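Local coordinates for protein gamma-resorcylate decarboxylase (PDB 4QRO) that probably catalyses the manganese-dependent, non-oxidative decarboxylation of gamma-resorcylate (2,6-dihydroxybenzoate) to resorcinol, as a member of the amidohydrolase family, at residues I5-F11 with T54-N60; L37-D41 with Q87-Q91; M227-H232 with K248-F253. One frame throughout, in Å; residues are numbered along the deposited sequence.

Contact 1 (I5-F11 with T54-N60); sequences IALEEHF and TMILSLN. With MN (manganese (II) ion), chain K; 38L (2-nitrobenzene-1,3-diol), chain M.
Ile5 and Ala6 pair with Thr54 and Met55, and His10 and Phe11 with Ser58 and Leu59, as parallel strands whose axes approach to 4.5 Å at an angle of 50°. Between these paired ends a water bridges the strands, accepting from Glu9 N and lying 2.7 Å from Ile56 O and 2.9 Å from Ser58 OG. His10 presents its ring edge to Ser58 O, and its ND1 stands 3.0 Å from Ser58 OG. The far nitrogen, NE2, binds the manganese ion at 2.2 Å. Glu8 turns away from strand 54-59: with CG anti to the backbone N (chi1 -158°) and an extended chain, its OE1 reaches the same ion, also at 2.2 Å. Glu9 bends back instead, crossing Met55 at about a right angle with CG against Met55 CG (3.7 Å), while its OE1 accepts from Glu8 N. Phe11 lays one ring face over Leu59 CA, a CH-pi contact of 4.2 Å to the centroid. His164 and Asp287 complete the protein ligands of the metal, which the inhibitor chelates through OAK and OAI. Glu8 and His10, two residues apart, thus both serve the manganese while strand 54-59 backs them, consistent with metal ligands at strand ends of an amidohydrolase barrel.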
loop_
_atom_site.group_PDB
_atom_site.type_symbol
_atom_site.label_atom_id
_atom_site.label_comp_id
_atom_site.label_asym_id
_atom_site.label_seq_id
_atom_site.Cartn_x
_atom_site.Cartn_y
_atom_site.Cartn_z
ATOM N N ILE A 5 -20.579 -7.932 16.095
ATOM C CA ILE A 5 -21.088 -6.795 15.371
ATOM C C ILE A 5 -20.204 -6.636 14.134
ATOM O O ILE A 5 -18.985 -6.732 14.220
ATOM C CB ILE A 5 -21.063 -5.519 16.240
ATOM C CG1 ILE A 5 -21.961 -5.688 17.482
ATOM C CG2 ILE A 5 -21.439 -4.303 15.404
ATOM C CD1 ILE A 5 -21.748 -4.629 18.538
ATOM N N ALA A 6 -20.838 -6.434 12.989
ATOM C CA ALA A 6 -20.145 -6.352 11.705
ATOM C C ALA A 6 -20.582 -5.074 11.029
ATOM O O ALA A 6 -21.758 -4.699 11.150
ATOM C CB ALA A 6 -20.464 -7.572 10.891
ATOM N N LEU A 7 -19.650 -4.335 10.428
ATOM C CA LEU A 7 -19.973 -3.012 9.857
ATOM C C LEU A 7 -19.428 -2.647 8.477
ATOM O O LEU A 7 -19.375 -1.474 8.135
ATOM C CB LEU A 7 -19.596 -1.894 10.854
ATOM C CG LEU A 7 -18.134 -1.790 11.296
ATOM C CD1 LEU A 7 -17.739 -0.338 11.482
ATOM C CD2 LEU A 7 -17.883 -2.598 12.568
ATOM N N GLU A 8 -18.974 -3.619 7.706
ATOM C CA GLU A 8 -18.792 -3.420 6.274
ATOM C C GLU A 8 -19.629 -4.476 5.574
ATOM O O GLU A 8 -19.127 -5.482 5.070
ATOM C CB GLU A 8 -17.316 -3.485 5.829
ATOM C CG GLU A 8 -17.123 -2.758 4.502
ATOM C CD GLU A 8 -15.708 -2.806 3.949
ATOM O OE1 GLU A 8 -15.556 -3.095 2.734
ATOM O OE2 GLU A 8 -14.764 -2.481 4.697
ATOM N N GLU A 9 -20.928 -4.212 5.545
ATOM C CA GLU A 9 -21.928 -5.188 5.200
ATOM C C GLU A 9 -22.884 -4.456 4.241
ATOM O O GLU A 9 -23.610 -3.516 4.619
ATOM C CB GLU A 9 -22.664 -5.706 6.464
ATOM C CG GLU A 9 -21.815 -5.888 7.750
ATOM C CD GLU A 9 -20.621 -6.837 7.607
ATOM O OE1 GLU A 9 -19.476 -6.462 8.019
ATOM O OE2 GLU A 9 -20.805 -7.966 7.095
ATOM N N HIS A 10 -22.821 -4.849 2.984
ATOM C CA HIS A 10 -23.367 -4.056 1.922
ATOM C C HIS A 10 -24.687 -4.592 1.395
ATOM O O HIS A 10 -24.948 -5.789 1.437
ATOM C CB HIS A 10 -22.388 -3.998 0.751
ATOM C CG HIS A 10 -21.036 -3.458 1.095
ATOM N ND1 HIS A 10 -20.824 -2.136 1.429
ATOM C CD2 HIS A 10 -19.815 -4.047 1.071
ATOM C CE1 HIS A 10 -19.532 -1.943 1.641
ATOM N NE2 HIS A 10 -18.898 -3.082 1.415
ATOM N N PHE A 11 -25.475 -3.683 0.829
ATOM C CA PHE A 11 -26.693 -4.034 0.098
ATOM C C PHE A 11 -26.793 -3.084 -1.094
ATOM O O PHE A 11 -26.034 -2.085 -1.202
ATOM C CB PHE A 11 -27.934 -3.861 0.996
ATOM C CG PHE A 11 -28.267 -2.416 1.275
ATOM C CD1 PHE A 11 -29.100 -1.697 0.422
ATOM C CD2 PHE A 11 -27.669 -1.749 2.329
ATOM C CE1 PHE A 11 -29.361 -0.362 0.634
ATOM C CE2 PHE A 11 -27.940 -0.414 2.569
ATOM C CZ PHE A 11 -28.774 0.291 1.701
ATOM N N THR A 54 -25.473 -8.148 14.988
ATOM C CA THR A 54 -25.771 -6.843 14.397
ATOM C C THR A 54 -24.931 -6.623 13.158
ATOM O O THR A 54 -23.725 -6.823 13.187
ATOM C CB THR A 54 -25.439 -5.693 15.374
ATOM O OG1 THR A 54 -26.184 -5.850 16.587
ATOM C CG2 THR A 54 -25.740 -4.319 14.733
ATOM N N MET A 55 -25.578 -6.265 12.063
ATOM C CA MET A 55 -24.887 -5.735 10.902
ATOM C C MET A 55 -25.262 -4.271 10.764
ATOM O O MET A 55 -26.446 -3.895 10.815
ATOM C CB MET A 55 -25.323 -6.460 9.610
ATOM C CG MET A 55 -24.596 -7.745 9.298
ATOM S SD MET A 55 -25.113 -8.235 7.639
ATOM C CE MET A 55 -23.995 -9.615 7.367
ATOM N N ILE A 56 -24.249 -3.444 10.590
ATOM C CA ILE A 56 -24.461 -2.077 10.294
ATOM C C ILE A 56 -24.353 -2.026 8.773
ATOM O O ILE A 56 -23.318 -2.345 8.200
ATOM C CB ILE A 56 -23.437 -1.183 10.982
ATOM C CG1 ILE A 56 -23.390 -1.500 12.497
ATOM C CG2 ILE A 56 -23.776 0.273 10.735
ATOM C CD1 ILE A 56 -22.473 -0.588 13.280
ATOM N N LEU A 57 -25.454 -1.673 8.126
ATOM C CA LEU A 57 -25.611 -1.872 6.697
ATOM C C LEU A 57 -25.188 -0.637 5.921
ATOM O O LEU A 57 -25.354 0.483 6.386
ATOM C CB LEU A 57 -27.081 -2.205 6.384
ATOM C CG LEU A 57 -27.670 -3.504 6.943
ATOM C CD1 LEU A 57 -29.161 -3.540 6.649
ATOM C CD2 LEU A 57 -26.967 -4.731 6.371
ATOM N N SER A 58 -24.636 -0.845 4.731
ATOM C CA SER A 58 -24.291 0.269 3.840
ATOM C C SER A 58 -24.538 -0.082 2.382
ATOM O O SER A 58 -24.341 -1.227 1.949
ATOM C CB SER A 58 -22.798 0.683 4.004
ATOM O OG SER A 58 -21.930 -0.400 3.651
ATOM N N LEU A 59 -24.880 0.951 1.622
ATOM C CA LEU A 59 -25.074 0.871 0.192
ATOM C C LEU A 59 -23.764 0.465 -0.488
ATOM O O LEU A 59 -22.664 0.683 0.038
ATOM C CB LEU A 59 -25.547 2.247 -0.314
ATOM C CG LEU A 59 -26.124 2.436 -1.719
ATOM C CD1 LEU A 59 -27.358 1.582 -1.874
ATOM C CD2 LEU A 59 -26.447 3.900 -1.969
ATOM N N ASN A 60 -23.899 -0.147 -1.653
ATOM C CA ASN A 60 -22.763 -0.663 -2.410
ATOM C C ASN A 60 -21.970 0.471 -3.101
ATOM O O ASN A 60 -22.275 1.643 -2.904
ATOM C CB ASN A 60 -23.217 -1.754 -3.386
ATOM C CG ASN A 60 -24.121 -1.244 -4.475
ATOM O OD1 ASN A 60 -24.995 -0.401 -4.240
ATOM N ND2 ASN A 60 -23.967 -1.811 -5.669
HETATM MN MN MN K . -16.725 -3.352 0.926
HETATM O OAK 38L M . -14.703 -3.676 -0.220
HETATM N NAG 38L M . -14.427 -4.482 -1.066
HETATM O OAJ 38L M . -13.282 -4.931 -1.094
HETATM C CAA 38L M . -15.420 -4.889 -1.991
HETATM C CAF 38L M . -15.053 -5.797 -2.981
HETATM O OAH 38L M . -14.147 -6.774 -2.696
HETATM C CAE 38L M . -15.609 -5.713 -4.257
HETATM C CAD 38L M . -16.576 -4.755 -4.540
HETATM C CAC 38L M . -17.073 -3.957 -3.513
HETATM C CAB 38L M . -16.529 -4.053 -2.232
HETATM O OAI 38L M . -17.078 -3.308 -1.223
HETATM O O HOH W 1 -21.621 -1.447 6.326
#

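Contact 2 (L37-D41 with Q87-Q91); sequences LDIQD and QVAKQ
Gln40 and Gln91 join through the carboxamide of Gln91, whose NE2 donates both to Gln40 O at 2.9 Å and to Gln40 OE1 at 3.0 Å. The first acceptor is met in its carbonyl plane on a lone pair; the second is approached from above its plane, the two amides being turned 52° apart. Gln40 in turn gives its own NE2 to Gln87, reaching OE1 at 2.9 Å and the backbone O at 3.1 Å. That carbonyl also accepts from Lys90 N, which comes from the opposite face of its plane. Bent at chi2 (-63°), Gln40 curls its amide between Gln87 and Gln91. Replacing Gln40 with a leucine would probably leave Gln87 OE1 without this donor and let the Gln91 amide turn, since of its two bonds the one to the backbone O would remain. Outside the bonds, Lys90 CB lies 3.5 Å from Gln40 OE1, and Ile39 CD1 packs on Gln87 CG at 3.8 Å. Asp38 OD1 accepts from Asp41 N in an Asx motif within the same segment. The contact ties the link between helices 29-37 and 42-49 to the C-terminal end of helix 70-90, with Ile39 reaching inward to Phe95 on strand 95-97.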
loop_
_atom_site.group_PDB
_atom_site.type_symbol
_atom_site.label_atom_id
_atom_site.label_comp_id
_atom_site.label_asym_id
_atom_site.label_seq_id
_atom_site.Cartn_x
_atom_site.Cartn_y
_atom_site.Cartn_z
ATOM N N LEU A 37 -29.392 -7.836 -2.880
ATOM C CA LEU A 37 -30.767 -7.397 -2.783
ATOM C C LEU A 37 -31.449 -7.906 -1.531
ATOM O O LEU A 37 -32.485 -7.385 -1.150
ATOM C CB LEU A 37 -31.566 -7.815 -4.027
ATOM C CG LEU A 37 -31.206 -7.101 -5.319
ATOM C CD1 LEU A 37 -31.961 -7.745 -6.496
ATOM C CD2 LEU A 37 -31.468 -5.607 -5.228
ATOM N N ASP A 38 -30.875 -8.907 -0.875
ATOM C CA ASP A 38 -31.526 -9.514 0.279
ATOM C C ASP A 38 -31.001 -8.915 1.567
ATOM O O ASP A 38 -29.822 -8.971 1.837
ATOM C CB ASP A 38 -31.353 -11.034 0.297
ATOM C CG ASP A 38 -31.600 -11.609 1.673
ATOM O OD1 ASP A 38 -32.739 -11.519 2.177
ATOM O OD2 ASP A 38 -30.631 -12.073 2.279
ATOM N N ILE A 39 -31.887 -8.307 2.344
ATOM C CA ILE A 39 -31.550 -7.847 3.680
ATOM C C ILE A 39 -32.235 -8.687 4.742
ATOM O O ILE A 39 -31.604 -9.077 5.698
ATOM C CB ILE A 39 -31.917 -6.371 3.856
ATOM C CG1 ILE A 39 -31.002 -5.502 2.984
ATOM C CG2 ILE A 39 -31.825 -5.969 5.326
ATOM C CD1 ILE A 39 -31.460 -4.068 2.902
ATOM N N GLN A 40 -33.523 -8.995 4.554
ATOM C CA GLN A 40 -34.352 -9.594 5.615
ATOM C C GLN A 40 -34.254 -11.114 5.801
ATOM O O GLN A 40 -34.560 -11.625 6.891
ATOM C CB GLN A 40 -35.843 -9.247 5.398
ATOM C CG GLN A 40 -36.154 -7.765 5.295
ATOM C CD GLN A 40 -35.820 -6.986 6.565
ATOM O OE1 GLN A 40 -36.046 -7.446 7.691
ATOM N NE2 GLN A 40 -35.277 -5.805 6.388
ATOM N N ASP A 41 -33.869 -11.852 4.778
ATOM C CA ASP A 41 -34.102 -13.300 4.794
ATOM C C ASP A 41 -32.808 -14.089 4.967
ATOM O O ASP A 41 -32.420 -14.410 6.081
ATOM C CB ASP A 41 -34.927 -13.715 3.560
ATOM C CG ASP A 41 -35.040 -15.234 3.382
ATOM O OD1 ASP A 41 -34.770 -15.987 4.334
ATOM O OD2 ASP A 41 -35.403 -15.686 2.277
ATOM N N GLN A 87 -35.899 -0.834 6.103
ATOM C CA GLN A 87 -35.386 -2.175 6.268
ATOM C C GLN A 87 -34.896 -2.399 7.712
ATOM O O GLN A 87 -35.205 -3.417 8.315
ATOM C CB GLN A 87 -34.266 -2.463 5.244
ATOM C CG GLN A 87 -34.766 -2.441 3.796
ATOM C CD GLN A 87 -35.816 -3.517 3.514
ATOM O OE1 GLN A 87 -35.577 -4.700 3.730
ATOM N NE2 GLN A 87 -36.989 -3.099 3.055
ATOM N N VAL A 88 -34.167 -1.426 8.263
ATOM C CA VAL A 88 -33.713 -1.493 9.637
ATOM C C VAL A 88 -34.913 -1.678 10.542
ATOM O O VAL A 88 -34.900 -2.538 11.437
ATOM C CB VAL A 88 -32.916 -0.231 10.064
ATOM C CG1 VAL A 88 -32.701 -0.195 11.563
ATOM C CG2 VAL A 88 -31.579 -0.202 9.351
ATOM N N ALA A 89 -35.958 -0.891 10.283
ATOM C CA ALA A 89 -37.174 -0.912 11.106
ATOM C C ALA A 89 -37.857 -2.279 11.159
ATOM O O ALA A 89 -38.564 -2.569 12.117
ATOM C CB ALA A 89 -38.169 0.151 10.625
ATOM N N LYS A 90 -37.653 -3.116 10.146
ATOM C CA LYS A 90 -38.274 -4.436 10.110
ATOM C C LYS A 90 -37.606 -5.427 11.050
ATOM O O LYS A 90 -38.270 -6.291 11.581
ATOM C CB LYS A 90 -38.295 -4.995 8.695
ATOM C CG LYS A 90 -39.046 -4.128 7.696
ATOM C CD LYS A 90 -39.222 -4.840 6.355
ATOM C CE LYS A 90 -40.403 -4.297 5.563
ATOM N NZ LYS A 90 -41.212 -5.395 4.949
ATOM N N GLN A 91 -36.295 -5.308 11.254
ATOM C CA GLN A 91 -35.591 -6.149 12.237
ATOM C C GLN A 91 -34.603 -5.276 13.006
ATOM O O GLN A 91 -33.380 -5.380 12.800
ATOM C CB GLN A 91 -34.888 -7.329 11.533
ATOM C CG GLN A 91 -35.846 -8.309 10.892
ATOM C CD GLN A 91 -35.197 -9.631 10.469
ATOM O OE1 GLN A 91 -34.730 -10.410 11.310
ATOM N NE2 GLN A 91 -35.188 -9.898 9.164
#

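Contact 3 (M227-H232 with K248-F253); sequences MWRIDH and KIVDYF
Asp231 grips the start of helix 249-256 with both carboxylate oxygens. OD1 accepts from Ile249 N at 2.8 Å and OD2 from Val250 N at 2.9 Å, each on the syn side, although the first donor lies 16° out of the carboxylate plane. These are the first two N-H groups after Lys248, the N-cap residue, so a side chain from another helix satisfies the first two N-H groups of the helix; the helix end would probably favour a negative charge there. Beside this polar grip, Met227 reaches across to Phe253. Its CG stands anti to the backbone N (chi1 -176°) and the chain then folds at chi2 and chi3, which brings CE over one ring face, 3.8 Å from the centroid, with SD oblique to the ring in a Met-aromatic contact. On the way, Met227 CG packs against Val250 CG2 at 3.7 Å, and Ile230 CG2 meets Ile249 CG1 at 3.9 Å. The two helical segments run at 139° to each other, both lying on the connection between neighbouring parallel strands 214-216 and 257-260, a beta-alpha-beta crossover of the amidohydrolase barrel. Further out, His232 is held by its ND1, which donates to Trp228 O at 2.9 Å in the ring plane, while Trp228 NE1 lies over one face of the imidazole. Asp251 OD2 receives Lys248 N at 3.2 Å from inside its own helix, a second tie at the N-terminal end. Leu198 of helix 188-202 packs on both Ile230 and Ile249, and these two also touch Trp187 and Trp181 of the second subunit. From the same turn of helix 223-232, Arg229 NH1 bonds to Gly263 O of the second subunit and NH2 to the nitro oxygen OAJ of a bound inhibitor.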
loop_
_atom_site.group_PDB
_atom_site.type_symbol
_atom_site.label_atom_id
_atom_site.label_comp_id
_atom_site.label_asym_id
_atom_site.label_seq_id
_atom_site.Cartn_x
_atom_site.Cartn_y
_atom_site.Cartn_z
ATOM N N MET A 227 3.505 2.606 8.146
ATOM C CA MET A 227 3.254 3.834 8.911
ATOM C C MET A 227 4.558 4.424 9.484
ATOM O O MET A 227 4.771 5.648 9.433
ATOM C CB MET A 227 2.200 3.593 10.020
ATOM C CG MET A 227 1.799 4.837 10.800
ATOM S SD MET A 227 1.192 6.240 9.835
ATOM C CE MET A 227 -0.241 5.501 9.038
ATOM N N TRP A 228 5.435 3.566 10.005
ATOM C CA TRP A 228 6.724 4.050 10.497
ATOM C C TRP A 228 7.427 4.840 9.414
ATOM O O TRP A 228 7.879 5.957 9.645
ATOM C CB TRP A 228 7.631 2.916 10.980
ATOM C CG TRP A 228 8.920 3.435 11.526
ATOM C CD1 TRP A 228 9.159 3.877 12.808
ATOM C CD2 TRP A 228 10.153 3.582 10.818
ATOM N NE1 TRP A 228 10.458 4.294 12.930
ATOM C CE2 TRP A 228 11.094 4.121 11.729
ATOM C CE3 TRP A 228 10.546 3.360 9.495
ATOM C CZ2 TRP A 228 12.411 4.424 11.354
ATOM C CZ3 TRP A 228 11.871 3.662 9.119
ATOM C CH2 TRP A 228 12.777 4.175 10.049
ATOM N N ARG A 229 7.523 4.253 8.220
ATOM C CA ARG A 229 8.270 4.892 7.117
ATOM C C ARG A 229 7.647 6.225 6.635
ATOM O O ARG A 229 8.363 7.150 6.235
ATOM C CB ARG A 229 8.426 3.895 5.978
ATOM C CG ARG A 229 9.207 4.398 4.765
ATOM C CD ARG A 229 9.566 3.203 3.889
ATOM N NE ARG A 229 9.932 3.552 2.526
ATOM C CZ ARG A 229 11.048 4.188 2.179
ATOM N NH1 ARG A 229 11.945 4.568 3.101
ATOM N NH2 ARG A 229 11.269 4.451 0.895
ATOM N N ILE A 230 6.317 6.321 6.663
ATOM C CA ILE A 230 5.637 7.559 6.278
ATOM C C ILE A 230 6.266 8.771 7.004
ATOM O O ILE A 230 6.545 9.787 6.355
ATOM C CB ILE A 230 4.096 7.492 6.517
ATOM C CG1 ILE A 230 3.449 6.560 5.485
ATOM C CG2 ILE A 230 3.448 8.878 6.432
ATOM C CD1 ILE A 230 2.009 6.234 5.768
ATOM N N ASP A 231 6.459 8.672 8.327
ATOM C CA ASP A 231 7.014 9.811 9.140
ATOM C C ASP A 231 8.540 9.768 9.248
ATOM O O ASP A 231 9.194 10.810 9.272
ATOM C CB ASP A 231 6.483 9.793 10.566
ATOM C CG ASP A 231 5.015 10.143 10.656
ATOM O OD1 ASP A 231 4.625 11.195 10.099
ATOM O OD2 ASP A 231 4.258 9.372 11.306
ATOM N N HIS A 232 9.099 8.563 9.347
ATOM C CA HIS A 232 10.489 8.414 9.762
ATOM C C HIS A 232 11.506 8.242 8.640
ATOM O O HIS A 232 12.701 8.187 8.911
ATOM C CB HIS A 232 10.613 7.280 10.768
ATOM C CG HIS A 232 9.879 7.538 12.043
ATOM N ND1 HIS A 232 8.561 7.172 12.232
ATOM C CD2 HIS A 232 10.264 8.155 13.184
ATOM C CE1 HIS A 232 8.171 7.534 13.440
ATOM N NE2 HIS A 232 9.189 8.125 14.045
ATOM N N LYS A 248 2.890 14.419 13.681
ATOM C CA LYS A 248 3.262 13.252 12.853
ATOM C C LYS A 248 2.007 12.592 12.297
ATOM O O LYS A 248 0.955 12.605 12.946
ATOM C CB LYS A 248 4.048 12.231 13.690
ATOM C CG LYS A 248 5.402 12.706 14.202
ATOM C CD LYS A 248 5.902 11.738 15.271
ATOM C CE LYS A 248 7.303 12.074 15.742
ATOM N NZ LYS A 248 8.309 11.400 14.884
ATOM N N ILE A 249 2.095 12.025 11.089
ATOM C CA ILE A 249 0.952 11.312 10.522
ATOM C C ILE A 249 0.491 10.203 11.505
ATOM O O ILE A 249 -0.705 10.021 11.729
ATOM C CB ILE A 249 1.287 10.728 9.124
ATOM C CG1 ILE A 249 1.604 11.842 8.106
ATOM C CG2 ILE A 249 0.194 9.779 8.642
ATOM C CD1 ILE A 249 0.527 12.913 7.959
ATOM N N VAL A 250 1.437 9.491 12.114
ATOM C CA VAL A 250 1.104 8.399 13.017
ATOM C C VAL A 250 0.243 8.860 14.208
ATOM O O VAL A 250 -0.547 8.074 14.743
ATOM C CB VAL A 250 2.361 7.643 13.521
ATOM C CG1 VAL A 250 3.170 8.497 14.502
ATOM C CG2 VAL A 250 1.965 6.318 14.183
ATOM N N ASP A 251 0.387 10.116 14.617
ATOM C CA ASP A 251 -0.438 10.669 15.711
ATOM C C ASP A 251 -1.921 10.682 15.328
ATOM O O ASP A 251 -2.763 10.247 16.102
ATOM C CB ASP A 251 0.015 12.087 16.112
ATOM C CG ASP A 251 1.401 12.108 16.757
ATOM O OD1 ASP A 251 1.733 11.176 17.497
ATOM O OD2 ASP A 251 2.168 13.047 16.496
ATOM N N TYR A 252 -2.235 11.125 14.117
ATOM C CA TYR A 252 -3.644 11.175 13.650
ATOM C C TYR A 252 -4.199 9.788 13.374
ATOM O O TYR A 252 -5.345 9.482 13.675
ATOM C CB TYR A 252 -3.760 12.069 12.403
ATOM C CG TYR A 252 -3.171 13.456 12.640
ATOM C CD1 TYR A 252 -3.741 14.323 13.572
ATOM C CD2 TYR A 252 -2.033 13.870 11.974
ATOM C CE1 TYR A 252 -3.215 15.577 13.800
ATOM C CE2 TYR A 252 -1.482 15.113 12.202
ATOM C CZ TYR A 252 -2.080 15.969 13.111
ATOM O OH TYR A 252 -1.519 17.204 13.345
ATOM N N PHE A 253 -3.357 8.915 12.853
ATOM C CA PHE A 253 -3.738 7.524 12.664
ATOM C C PHE A 253 -4.126 6.882 13.992
ATOM O O PHE A 253 -5.176 6.204 14.113
ATOM C CB PHE A 253 -2.557 6.773 12.011
ATOM C CG PHE A 253 -2.900 5.398 11.507
ATOM C CD1 PHE A 253 -3.924 5.214 10.588
ATOM C CD2 PHE A 253 -2.153 4.277 11.918
ATOM C CE1 PHE A 253 -4.233 3.934 10.115
ATOM C CE2 PHE A 253 -2.464 3.010 11.444
ATOM C CZ PHE A 253 -3.497 2.835 10.541
#

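The chemistry of the three contacts differs with their depth in the fold. Contact 1 is buried, built from backbone strand pairing and metal ligands; contact 2 lies at the surface, where neutral amides do the joining; contact 3 is partly buried and mixes a carboxylate with apolar packing. Contacts 1 and 2 touch, for Ile39 sets CG2 against Leu57 and CD1 against Phe11, and strand 52-59 of the first leads on to helix 70-90 of the second. Contact 3 shares no element with either: its centre, beside the second subunit, is about 29 Å from that of contact 1 and about 41 Å from that of contact 2, which lies on the opposite side of the chain's centre.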